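Local coordinates for protein octopine dehydrogenase (Pecten maximus, PDB 3C7A) that catalyses the NADH-dependent reductive condensation of L-arginine with pyruvate to form D-octopine, at residues A[197-202]-A[267-272]; A[204-209]-A[271-276]. One frame throughout, in Å; residues are numbered along the deposited sequence.

Interaction 1: A[197-202]-A[267-272]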
ATOM      1  N   ALA A 197       5.014   7.686 -12.687  1.00 15.87           N
ATOM      2  CA  ALA A 197       5.997   8.375 -11.843  1.00 15.79           C
ATOM      3  C   ALA A 197       7.421   8.189 -12.382  1.00 15.68           C
ATOM      4  O   ALA A 197       7.654   7.344 -13.250  1.00 15.71           O
ATOM      5  CB  ALA A 197       5.895   7.890 -10.399  1.00 15.82           C
ATOM      6  N   LYS A 198       8.365   8.971 -11.855  1.00 15.57           N
ATOM      7  CA  LYS A 198       9.750   8.990 -12.353  1.00 15.52           C
ATOM      8  C   LYS A 198      10.635   7.816 -11.906  1.00 15.31           C
ATOM      9  O   LYS A 198      11.444   7.321 -12.696  1.00 15.24           O
ATOM     10  CB  LYS A 198      10.434  10.319 -12.007  1.00 15.50           C
ATOM     11  CG  LYS A 198      10.017  11.496 -12.882  1.00 15.73           C
ATOM     12  CD  LYS A 198      10.743  12.772 -12.464  1.00 15.84           C
ATOM     13  CE  LYS A 198      10.532  13.904 -13.461  1.00 16.53           C
ATOM     14  NZ  LYS A 198       9.135  14.433 -13.456  1.00 17.06           N
ATOM     15  N   HIS A 199      10.493   7.386 -10.650  1.00 15.08           N
ATOM     16  CA  HIS A 199      11.369   6.358 -10.063  1.00 14.91           C
ATOM     17  C   HIS A 199      10.634   5.539  -8.995  1.00 14.76           C
ATOM     18  O   HIS A 199       9.719   6.049  -8.343  1.00 14.64           O
ATOM     19  CB  HIS A 199      12.611   7.020  -9.453  1.00 14.94           C
ATOM     20  CG  HIS A 199      13.801   6.115  -9.345  1.00 14.99           C
ATOM     21  ND1 HIS A 199      13.965   5.218  -8.312  1.00 15.05           N
ATOM     22  CD2 HIS A 199      14.897   5.987 -10.130  1.00 15.22           C
ATOM     23  CE1 HIS A 199      15.105   4.567  -8.470  1.00 15.14           C
ATOM     24  NE2 HIS A 199      15.689   5.015  -9.568  1.00 15.41           N
ATOM     25  N   PHE A 200      11.035   4.279  -8.811  1.00 14.64           N
ATOM     26  CA  PHE A 200      10.375   3.397  -7.832  1.00 14.56           C
ATOM     27  C   PHE A 200      10.698   3.727  -6.366  1.00 14.53           C
ATOM     28  O   PHE A 200       9.905   3.419  -5.471  1.00 14.51           O
ATOM     29  CB  PHE A 200      10.600   1.904  -8.156  1.00 14.53           C
ATOM     30  CG  PHE A 200      11.899   1.333  -7.631  1.00 14.49           C
ATOM     31  CD1 PHE A 200      13.085   1.485  -8.345  1.00 14.54           C
ATOM     32  CD2 PHE A 200      11.925   0.613  -6.437  1.00 14.52           C
ATOM     33  CE1 PHE A 200      14.283   0.947  -7.868  1.00 14.63           C
ATOM     34  CE2 PHE A 200      13.116   0.069  -5.950  1.00 14.43           C
ATOM     35  CZ  PHE A 200      14.299   0.238  -6.668  1.00 14.63           C
ATOM     36  N   LEU A 201      11.855   4.346  -6.131  1.00 14.48           N
ATOM     37  CA  LEU A 201      12.234   4.807  -4.789  1.00 14.52           C
ATOM     38  C   LEU A 201      11.533   6.115  -4.404  1.00 14.53           C
ATOM     39  O   LEU A 201      11.403   6.428  -3.216  1.00 14.49           O
ATOM     40  CB  LEU A 201      13.758   4.953  -4.659  1.00 14.50           C
ATOM     41  CG  LEU A 201      14.631   3.689  -4.597  1.00 14.69           C
ATOM     42  CD1 LEU A 201      16.110   4.062  -4.601  1.00 14.62           C
ATOM     43  CD2 LEU A 201      14.311   2.819  -3.382  1.00 14.88           C
ATOM     44  N   GLU A 202      11.093   6.871  -5.413  1.00 14.55           N
ATOM     45  CA  GLU A 202      10.231   8.041  -5.214  1.00 14.65           C
ATOM     46  C   GLU A 202       8.888   7.604  -4.618  1.00 14.69           C
ATOM     47  O   GLU A 202       8.418   8.186  -3.637  1.00 14.63           O
ATOM     48  CB  GLU A 202      10.012   8.786  -6.543  1.00 14.62           C
ATOM     49  CG  GLU A 202       9.038   9.972  -6.471  1.00 14.72           C
ATOM     50  CD  GLU A 202       8.393  10.313  -7.815  1.00 14.76           C
ATOM     51  OE1 GLU A 202       9.052  10.161  -8.867  1.00 14.38           O
ATOM     52  OE2 GLU A 202       7.218  10.743  -7.816  1.00 14.79           O
ATOM     53  N   ASN A 267      19.948   8.669 -11.589  1.00 20.89           N
ATOM     54  CA  ASN A 267      18.686   8.314 -10.937  1.00 20.70           C
ATOM     55  C   ASN A 267      17.933   9.570 -10.484  1.00 20.56           C
ATOM     56  O   ASN A 267      18.395  10.292  -9.594  1.00 20.49           O
ATOM     57  CB  ASN A 267      18.927   7.362  -9.755  1.00 20.63           C
ATOM     58  CG  ASN A 267      19.581   6.046 -10.174  1.00 20.77           C
ATOM     59  OD1 ASN A 267      18.902   5.037 -10.372  1.00 20.52           O
ATOM     60  ND2 ASN A 267      20.906   6.055 -10.309  1.00 20.60           N
ATOM     61  N   ASP A 268      16.780   9.823 -11.103  1.00 20.36           N
ATOM     62  CA  ASP A 268      16.016  11.060 -10.889  1.00 20.23           C
ATOM     63  C   ASP A 268      14.970  10.942  -9.773  1.00 20.12           C
ATOM     64  O   ASP A 268      13.919  10.317  -9.952  1.00 20.09           O
ATOM     65  CB  ASP A 268      15.356  11.512 -12.202  1.00 20.27           C
ATOM     66  CG  ASP A 268      14.816  12.942 -12.144  1.00 20.32           C
ATOM     67  OD1 ASP A 268      14.949  13.617 -11.099  1.00 20.36           O
ATOM     68  OD2 ASP A 268      14.254  13.397 -13.163  1.00 20.60           O
ATOM     69  N   LEU A 269      15.266  11.562  -8.631  1.00 19.97           N
ATOM     70  CA  LEU A 269      14.372  11.557  -7.469  1.00 19.91           C
ATOM     71  C   LEU A 269      13.894  12.969  -7.091  1.00 19.79           C
ATOM     72  O   LEU A 269      13.575  13.236  -5.927  1.00 19.80           O
ATOM     73  CB  LEU A 269      15.056  10.878  -6.270  1.00 19.88           C
ATOM     74  CG  LEU A 269      15.025   9.348  -6.128  1.00 20.06           C
ATOM     75  CD1 LEU A 269      15.938   8.639  -7.128  1.00 19.98           C
ATOM     76  CD2 LEU A 269      15.386   8.939  -4.705  1.00 20.11           C
ATOM     77  N   SER A 270      13.824  13.857  -8.083  1.00 19.72           N
ATOM     78  CA  SER A 270      13.525  15.280  -7.855  1.00 19.66           C
ATOM     79  C   SER A 270      12.061  15.610  -7.523  1.00 19.60           C
ATOM     80  O   SER A 270      11.765  16.726  -7.089  1.00 19.51           O
ATOM     81  CB  SER A 270      13.999  16.127  -9.044  1.00 19.71           C
ATOM     82  OG  SER A 270      13.348  15.746 -10.244  1.00 19.78           O
ATOM     83  N   ASP A 271      11.116  14.718  -7.806  1.00 19.50           N
ATOM     84  CA  ASP A 271       9.691  14.883  -7.459  1.00 19.49           C
ATOM     85  C   ASP A 271       9.272  14.531  -5.972  1.00 19.45           C
ATOM     86  O   ASP A 271       8.136  14.615  -5.619  1.00 19.38           O
ATOM     87  CB  ASP A 271       8.776  14.162  -8.486  1.00 19.43           C
ATOM     88  CG  ASP A 271       8.588  14.941  -9.824  1.00 19.69           C
ATOM     89  OD1 ASP A 271       9.250  15.915 -10.058  1.00 19.83           O
ATOM     90  OD2 ASP A 271       7.771  14.565 -10.648  1.00 19.66           O
ATOM     91  N   VAL A 272      10.221  14.107  -5.165  1.00 20.00           N
ATOM     92  CA  VAL A 272      10.062  14.052  -3.715  1.00 20.00           C
ATOM     93  C   VAL A 272       9.911  15.471  -3.079  1.00 20.00           C
ATOM     94  O   VAL A 272      10.795  16.277  -3.190  1.00 19.43           O
ATOM     95  CB  VAL A 272      11.222  13.248  -3.011  1.00 20.00           C
ATOM     96  CG1 VAL A 272      11.134  13.320  -1.483  1.00 20.00           C
ATOM     97  CG2 VAL A 272      11.328  11.779  -3.482  1.00 20.00           C
TER
HETATM   98  O   HOH W   1      11.244  11.784  -8.810  1.00  9.88           O
HETATM   99  O   HOH W   2       5.853  13.037  -5.914  1.00 18.59           O
HETATM  100  O   HOH W   3       6.251  11.996 -10.106  1.00 22.43           O
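Lys198 reaches across to Asp268 and Asp271 with a chain that is straight until its last bond. Its CB lies 4.0 Å from Asp268 O; CD and CE then pass OD2 of Asp268, CD at 3.6 Å. The final turn (chi4 70°) swings NZ to Asp271, whose OD2 it meets at 3.1 Å in a salt bridge, from above the carboxylate plane. Asp268 OD2, 5.2 Å from Lys198 NZ, is not in contact with it but probably adds to the favourable field, while Asp268 OD1 accepts from Ser270 N, closing an Asx turn, and from Ser270 OG. Beside Lys198, His199 is the N-cap of helix 200-205: its ND1 accepts an almost straight bond (168°) from Leu201 N, in the ring plane. CG anti to the backbone N (chi1 -156°) sets the ring against the loop, where Leu269 CD1 sits over its centre in a CH-pi contact, 4.0 Å from the centroid. NE2, on the far edge, gives a weak bond to OD1 of Asn267, whose ND2 is held by Cys264 O. The contact thus fastens the start of helix 200-205, just after strand 193-196, to the loop between helices 240-263 and 275-282 in the alpha-helical domain; Leu395 of helix 391-396 touches both sides. Farther along, the carboxylate of Glu202 faces CB of Asp271 and shares three waters with the loop. One of them, 2.7 Å from Glu202 OE1, also donates to Asp268 O and accepts from Asp271 N; another bridges Glu202 OE2 to Asp271 OD2, two like charges.

Interaction 2: A[204-209]-A[271-276]. With EDO (1,2-ethanediol), chain C.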
ATOM      1  N   LEU A 204       8.255   4.790  -3.055  1.00 14.86           N
ATOM      2  CA  LEU A 204       8.497   4.161  -1.753  1.00 15.03           C
ATOM      3  C   LEU A 204       8.427   5.154  -0.584  1.00 15.09           C
ATOM      4  O   LEU A 204       7.691   4.924   0.379  1.00 15.11           O
ATOM      5  CB  LEU A 204       9.843   3.409  -1.754  1.00 15.03           C
ATOM      6  CG  LEU A 204      10.167   2.406  -0.633  1.00 15.33           C
ATOM      7  CD1 LEU A 204      11.102   1.309  -1.133  1.00 15.45           C
ATOM      8  CD2 LEU A 204      10.753   3.076   0.611  1.00 15.18           C
ATOM      9  N   ILE A 205       9.176   6.252  -0.671  1.00 15.14           N
ATOM     10  CA  ILE A 205       9.276   7.181   0.465  1.00 15.24           C
ATOM     11  C   ILE A 205       8.138   8.208   0.568  1.00 15.20           C
ATOM     12  O   ILE A 205       7.863   8.720   1.656  1.00 15.18           O
ATOM     13  CB  ILE A 205      10.680   7.867   0.582  1.00 15.33           C
ATOM     14  CG1 ILE A 205      10.763   9.143  -0.259  1.00 15.50           C
ATOM     15  CG2 ILE A 205      11.812   6.885   0.245  1.00 15.43           C
ATOM     16  CD1 ILE A 205      11.590  10.231   0.391  1.00 15.73           C
ATOM     17  N   MET A 206       7.471   8.487  -0.554  1.00 15.12           N
ATOM     18  CA  MET A 206       6.304   9.383  -0.565  1.00 15.15           C
ATOM     19  C   MET A 206       5.060   8.746   0.079  1.00 15.22           C
ATOM     20  O   MET A 206       3.968   9.319   0.035  1.00 15.14           O
ATOM     21  CB  MET A 206       5.990   9.872  -1.987  1.00 15.11           C
ATOM     22  CG  MET A 206       6.852  11.042  -2.475  1.00 15.06           C
ATOM     23  SD  MET A 206       6.493  12.652  -1.714  1.00 14.69           S
ATOM     24  CE  MET A 206       4.888  13.036  -2.417  1.00 14.80           C
ATOM     25  N   SER A 207       5.241   7.568   0.677  1.00 15.32           N
ATOM     26  CA  SER A 207       4.193   6.891   1.449  1.00 15.44           C
ATOM     27  C   SER A 207       3.860   7.624   2.752  1.00 15.41           C
ATOM     28  O   SER A 207       2.765   7.453   3.299  1.00 15.43           O
ATOM     29  CB  SER A 207       4.614   5.453   1.777  1.00 15.51           C
ATOM     30  OG  SER A 207       4.825   4.687   0.604  1.00 15.95           O
ATOM     31  N   TYR A 208       4.807   8.432   3.237  1.00 15.39           N
ATOM     32  CA  TYR A 208       4.697   9.138   4.522  1.00 15.37           C
ATOM     33  C   TYR A 208       4.267   8.200   5.663  1.00 15.41           C
ATOM     34  O   TYR A 208       3.269   8.454   6.345  1.00 15.34           O
ATOM     35  CB  TYR A 208       3.734  10.336   4.430  1.00 15.42           C
ATOM     36  CG  TYR A 208       4.120  11.458   3.479  1.00 15.43           C
ATOM     37  CD1 TYR A 208       5.434  11.930   3.398  1.00 15.37           C
ATOM     38  CD2 TYR A 208       3.150  12.084   2.693  1.00 15.33           C
ATOM     39  CE1 TYR A 208       5.775  12.977   2.531  1.00 15.67           C
ATOM     40  CE2 TYR A 208       3.478  13.128   1.828  1.00 15.46           C
ATOM     41  CZ  TYR A 208       4.789  13.570   1.752  1.00 15.66           C
ATOM     42  OH  TYR A 208       5.106  14.604   0.899  1.00 15.62           O
ATOM     43  N   SER A 209       5.029   7.122   5.861  1.00 15.42           N
ATOM     44  CA  SER A 209       4.688   6.066   6.832  1.00 15.45           C
ATOM     45  C   SER A 209       4.590   6.538   8.292  1.00 15.45           C
ATOM     46  O   SER A 209       4.020   5.841   9.138  1.00 15.34           O
ATOM     47  CB  SER A 209       5.686   4.905   6.725  1.00 15.48           C
ATOM     48  OG  SER A 209       5.600   4.259   5.464  1.00 15.58           O
ATOM     49  N   ASP A 271      11.116  14.718  -7.806  1.00 19.50           N
ATOM     50  CA  ASP A 271       9.691  14.883  -7.459  1.00 19.49           C
ATOM     51  C   ASP A 271       9.272  14.531  -5.972  1.00 19.45           C
ATOM     52  O   ASP A 271       8.136  14.615  -5.619  1.00 19.38           O
ATOM     53  CB  ASP A 271       8.776  14.162  -8.486  1.00 19.43           C
ATOM     54  CG  ASP A 271       8.588  14.941  -9.824  1.00 19.69           C
ATOM     55  OD1 ASP A 271       9.250  15.915 -10.058  1.00 19.83           O
ATOM     56  OD2 ASP A 271       7.771  14.565 -10.648  1.00 19.66           O
ATOM     57  N   VAL A 272      10.221  14.107  -5.165  1.00 20.00           N
ATOM     58  CA  VAL A 272      10.062  14.052  -3.715  1.00 20.00           C
ATOM     59  C   VAL A 272       9.911  15.471  -3.079  1.00 20.00           C
ATOM     60  O   VAL A 272      10.795  16.277  -3.190  1.00 19.43           O
ATOM     61  CB  VAL A 272      11.222  13.248  -3.011  1.00 20.00           C
ATOM     62  CG1 VAL A 272      11.134  13.320  -1.483  1.00 20.00           C
ATOM     63  CG2 VAL A 272      11.328  11.779  -3.482  1.00 20.00           C
ATOM     64  N   LYS A 273       8.778  15.704  -2.417  1.00 19.52           N
ATOM     65  CA  LYS A 273       8.350  17.030  -1.896  1.00 19.60           C
ATOM     66  C   LYS A 273       7.946  17.224  -0.389  1.00 19.64           C
ATOM     67  O   LYS A 273       7.660  16.278   0.301  1.00 19.58           O
ATOM     68  CB  LYS A 273       7.321  17.673  -2.805  1.00 19.57           C
ATOM     69  CG  LYS A 273       5.983  16.986  -2.894  1.00 19.61           C
ATOM     70  CD  LYS A 273       5.088  17.593  -4.010  1.00 19.59           C
ATOM     71  CE  LYS A 273       5.228  16.932  -5.317  1.00 19.39           C
ATOM     72  NZ  LYS A 273       4.272  17.258  -6.339  1.00 19.12           N
ATOM     73  N   ASP A 274       7.937  18.472   0.086  1.00 19.70           N
ATOM     74  CA  ASP A 274       7.464  18.765   1.446  1.00 19.84           C
ATOM     75  C   ASP A 274       5.995  18.362   1.608  1.00 19.79           C
ATOM     76  O   ASP A 274       5.205  18.481   0.664  1.00 19.75           O
ATOM     77  CB  ASP A 274       7.602  20.264   1.759  1.00 19.92           C
ATOM     78  CG  ASP A 274       9.037  20.767   1.660  1.00 20.41           C
ATOM     79  OD1 ASP A 274       9.885  20.348   2.476  1.00 20.69           O
ATOM     80  OD2 ASP A 274       9.312  21.607   0.776  1.00 20.99           O
ATOM     81  N   ILE A 275       5.635  17.900   2.805  1.00 19.75           N
ATOM     82  CA  ILE A 275       4.250  17.512   3.115  1.00 19.79           C
ATOM     83  C   ILE A 275       3.278  18.709   3.114  1.00 19.89           C
ATOM     84  O   ILE A 275       2.104  18.557   2.769  1.00 19.83           O
ATOM     85  CB  ILE A 275       4.153  16.668   4.437  1.00 19.75           C
ATOM     86  CG1 ILE A 275       2.767  16.020   4.579  1.00 19.67           C
ATOM     87  CG2 ILE A 275       4.552  17.500   5.672  1.00 19.52           C
ATOM     88  CD1 ILE A 275       2.717  14.829   5.532  1.00 19.77           C
ATOM     89  N   TYR A 276       3.779  19.889   3.484  1.00 20.08           N
ATOM     90  CA  TYR A 276       2.993  21.131   3.446  1.00 20.24           C
ATOM     91  C   TYR A 276       2.628  21.520   2.009  1.00 20.27           C
ATOM     92  O   TYR A 276       1.517  21.991   1.751  1.00 20.22           O
ATOM     93  CB  TYR A 276       3.749  22.267   4.153  1.00 20.40           C
ATOM     94  CG  TYR A 276       3.095  23.640   4.074  1.00 20.69           C
ATOM     95  CD1 TYR A 276       1.962  23.944   4.832  1.00 20.87           C
ATOM     96  CD2 TYR A 276       3.627  24.639   3.256  1.00 21.00           C
ATOM     97  CE1 TYR A 276       1.365  25.207   4.766  1.00 20.95           C
ATOM     98  CE2 TYR A 276       3.040  25.904   3.184  1.00 21.19           C
ATOM     99  CZ  TYR A 276       1.910  26.181   3.941  1.00 21.03           C
ATOM    100  OH  TYR A 276       1.330  27.428   3.870  1.00 20.84           O
TER
HETATM  101  C1  EDO C 406       0.559  10.692  -0.112  1.00 16.99           C
HETATM  102  O1  EDO C 406       1.143   9.778   0.825  1.00 16.48           O
HETATM  103  C2  EDO C 406       0.834  10.222  -1.537  1.00 17.07           C
HETATM  104  O2  EDO C 406       0.033   9.070  -1.828  1.00 17.16           O
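Tyr208 CG, anti to the carbonyl carbon (chi1 -63°), directs the ring toward the loop before helix 275-282, and Ile275 CG1, anti to its backbone N (chi1 -168°), sends that chain back past the ring, the two running antiparallel. Ile275 CD1 lies over one face of the phenol ring, displaced toward the rim, in a CH-pi contact 4.1 Å from the centroid. Met206 O lies over the opposite face, so the ring lies between a methyl and a carbonyl oxygen. At the ring's far end the hydroxyl OH donates to Lys273 O at 3.1 Å, standing above the carbonyl plane. A phenylalanine here would keep the ring but would probably leave Lys273 O without this donor, and the loop before helix 275-282 less firmly tied. Met206, the first residue to leave helix 200-205, bends at chi2 and chi3, bringing SD to 3.9 Å from Lys273 N and CE to 4.1 Å from Lys273 CG. Ile205, the last residue of helix 200-205, packs CD1 on CG1 of Val272 at 3.6 Å, the side chains crossing at about a right angle; Cys253 of helix 240-263 and Phe337 of helix 330-344 also touch Ile205. The helix end and the type I turn from Ile205 to Tyr208 thereby rest on the approach to helix 275-282. Met206 belongs to the L-arginine site, and O1 of an ethanediol, probably from the crystallisation liquor, donates to Met206 O at 3.0 Å. Apolar contact and one hydroxyl bond, with no salt bridge across, suggest that shape, more than charge, places Met206 at this edge of the arginine site.

Both interactions join helix 200-205 and its flanks to the one loop that leads into helix 275-282; their segments share Asp271 and Val272, but only Val272 touches in both, Asp271 working in interaction 1. Interaction 1 takes the start of the helix, interaction 2 its end and the turn beyond; their centres lie 11 Å apart. Neither is true core: 197-202/267-272 is partly buried, with Leu201 and Leu269 inside and charged groups at its margin, whereas 204-209/271-276 is a surface contact in which Ile275 alone is buried. Chemistry follows place. Ions, a helix cap and shared waters dominate the first; methyl, thioether and aromatic groups, with one tyrosine hydroxyl bond to a backbone carbonyl, the second, which holds the arginine-binding Met206.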